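Local coordinates for MtN3/saliva family (Thermodesulfovibrio yellowstonii, PDB 4RNG), which probably carries sugars across the membrane as a SemiSWEET, a small bacterial relative of the SWEET transporters that works as a two-fold symmetric dimer, at the interface of chains A and B. Sequence-based numbering; all coordinates share one arbitrary frame. Chains: chain A/B, MtN3/saliva family.

The interface of chains A and B. Residues chain A 7, 11, 15; chain B 53, 56-57, 60.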
ATOM      1  N   LEU A   7      20.984   3.592 -10.907  1.00 40.95           N
ATOM      2  CA  LEU A   7      19.748   3.104 -11.515  1.00 35.54           C
ATOM      3  C   LEU A   7      18.773   2.664 -10.418  1.00 32.64           C
ATOM      4  O   LEU A   7      17.589   2.999 -10.453  1.00 34.39           O
ATOM      5  CB  LEU A   7      20.024   1.966 -12.498  1.00 30.93           C
ATOM      6  CG  LEU A   7      18.786   1.324 -13.119  1.00 29.32           C
ATOM      7  CD1 LEU A   7      17.935   2.378 -13.808  1.00 28.33           C
ATOM      8  CD2 LEU A   7      19.200   0.237 -14.116  1.00 23.89           C
ATOM      9  N   ILE A  11      14.719   4.093  -9.663  1.00 30.10           N
ATOM     10  CA  ILE A  11      13.461   3.360  -9.640  1.00 25.20           C
ATOM     11  C   ILE A  11      12.834   3.341  -8.243  1.00 24.04           C
ATOM     12  O   ILE A  11      11.620   3.506  -8.083  1.00 20.54           O
ATOM     13  CB  ILE A  11      13.659   1.923 -10.143  1.00 18.06           C
ATOM     14  CG1 ILE A  11      14.411   1.940 -11.464  1.00 18.25           C
ATOM     15  CG2 ILE A  11      12.333   1.205 -10.253  1.00 17.49           C
ATOM     16  CD1 ILE A  11      13.625   2.566 -12.588  1.00 17.94           C
ATOM     17  N   ALA A  15       9.340   4.844  -7.438  1.00 17.51           N
ATOM     18  CA  ALA A  15       8.328   3.970  -6.858  1.00 17.77           C
ATOM     19  C   ALA A  15       7.807   4.504  -5.529  1.00 24.14           C
ATOM     20  O   ALA A  15       6.595   4.543  -5.294  1.00 23.96           O
ATOM     21  CB  ALA A  15       8.876   2.558  -6.660  1.00 18.09           C
TER
ATOM     22  N   LEU B  53       6.479  -0.477 -10.216  1.00 17.76           N
ATOM     23  CA  LEU B  53       7.848   0.032 -10.103  1.00 16.17           C
ATOM     24  C   LEU B  53       8.611  -0.554  -8.909  1.00 16.41           C
ATOM     25  O   LEU B  53       9.803  -0.797  -8.996  1.00 20.58           O
ATOM     26  CB  LEU B  53       7.843   1.554 -10.013  1.00 18.99           C
ATOM     27  CG  LEU B  53       7.690   2.270 -11.345  1.00 21.08           C
ATOM     28  CD1 LEU B  53       7.744   3.783 -11.159  1.00 17.65           C
ATOM     29  CD2 LEU B  53       8.832   1.821 -12.223  1.00 25.20           C
ATOM     30  N   PHE B  56      10.007  -3.802 -10.128  1.00 16.45           N
ATOM     31  CA  PHE B  56      11.220  -3.609 -10.927  1.00 16.75           C
ATOM     32  C   PHE B  56      12.418  -3.372 -10.033  1.00 20.04           C
ATOM     33  O   PHE B  56      13.481  -3.981 -10.199  1.00 20.94           O
ATOM     34  CB  PHE B  56      11.023  -2.436 -11.890  1.00 16.67           C
ATOM     35  CG  PHE B  56      12.123  -2.267 -12.898  1.00 28.17           C
ATOM     36  CD1 PHE B  56      12.754  -3.359 -13.463  1.00 35.60           C
ATOM     37  CD2 PHE B  56      12.531  -1.002 -13.282  1.00 26.90           C
ATOM     38  CE1 PHE B  56      13.769  -3.195 -14.397  1.00 17.55           C
ATOM     39  CE2 PHE B  56      13.546  -0.838 -14.194  1.00 21.06           C
ATOM     40  CZ  PHE B  56      14.161  -1.938 -14.757  1.00 19.94           C
ATOM     41  N   TYR B  57      12.227  -2.473  -9.079  1.00 29.05           N
ATOM     42  CA  TYR B  57      13.220  -2.170  -8.058  1.00 24.57           C
ATOM     43  C   TYR B  57      13.699  -3.434  -7.320  1.00 26.05           C
ATOM     44  O   TYR B  57      14.894  -3.629  -7.105  1.00 18.55           O
ATOM     45  CB  TYR B  57      12.611  -1.193  -7.060  1.00 22.03           C
ATOM     46  CG  TYR B  57      13.491  -0.870  -5.892  1.00 18.30           C
ATOM     47  CD1 TYR B  57      14.555   0.008  -6.029  1.00 19.42           C
ATOM     48  CD2 TYR B  57      13.278  -1.462  -4.653  1.00 18.40           C
ATOM     49  CE1 TYR B  57      15.355   0.322  -4.956  1.00 25.67           C
ATOM     50  CE2 TYR B  57      14.090  -1.170  -3.579  1.00 18.96           C
ATOM     51  CZ  TYR B  57      15.120  -0.278  -3.737  1.00 19.41           C
ATOM     52  OH  TYR B  57      15.932   0.013  -2.685  1.00 26.89           O
ATOM     53  N   LEU B  60      16.020  -5.373  -9.590  1.00 18.77           N
ATOM     54  CA  LEU B  60      17.351  -4.780  -9.733  1.00 19.40           C
ATOM     55  C   LEU B  60      18.265  -5.047  -8.520  1.00 33.32           C
ATOM     56  O   LEU B  60      19.439  -5.401  -8.683  1.00 36.14           O
ATOM     57  CB  LEU B  60      17.251  -3.272  -9.978  1.00 19.33           C
ATOM     58  CG  LEU B  60      16.614  -2.771 -11.280  1.00 28.44           C
ATOM     59  CD1 LEU B  60      16.437  -1.267 -11.244  1.00 29.78           C
ATOM     60  CD2 LEU B  60      17.393  -3.178 -12.524  1.00 25.35           C
TER
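A:Ile11 meets B:Leu53, B:Phe56, B:Tyr57 and B:Leu60 in a PQ-loop transporter of the SemiSWEET type, where two triple-helix bundles pair in the membrane. Helix 7-22 of chain A lies against the C-terminal half of helix 41-60 of chain B, running roughly antiparallel to it, and two-fold symmetry repeats the contact with the chains exchanged. The seven residues hide 191 Å² in sum, 78 Å² of it on A:Ile11, the largest share.

Aliphatic-aromatic contact engages both branches of A:Ile11. With CG1 anti to the carbonyl carbon (chi1 -50°), CG1 and CD1 lie alongside the CD2-CE2 rim of the B:Phe56 ring, raised somewhat above its plane rather than stacked over its face; CD1 lies 3.8 Å from ring carbon CE2. The other branch, CG2, is 3.8 Å from ring carbon CD2, and the two side chains cross obliquely. With CG anti to the backbone N (chi1 -172°) and the ring turned by chi2 37°, B:Phe56 brings its CD2-CE2 rim to A:Ile11. One ring face is covered within chain B by B:Leu60 CD1, 4.1 Å above the plane and displaced toward the rim.

Aliphatic contacts continue toward the start of the chain A helix. The same B:Leu60 methyl CD1 lies 3.8 Å from A:Ile11 CG1 and 4.0 Å from the branching carbon CG of A:Leu7, thus sitting against successive turns of the helix. The B:Leu60 side chain crosses those of A:Ile11 and A:Leu7 at about a right angle.

Close backbone approach marks the other end. The small A:Ala15 brings its CB to 3.6 Å from B:Leu53 CB, so the helices touch there through the bases of their side chains. A:Ile11 CG2 also packs on the main chain, 3.5 Å from the carbonyl O of B:Leu53, a van der Waals contact. B:Tyr57 adds little, hiding 4 Å²: its CB borders CG2 of A:Ile11 while the phenol ring points away from that methyl.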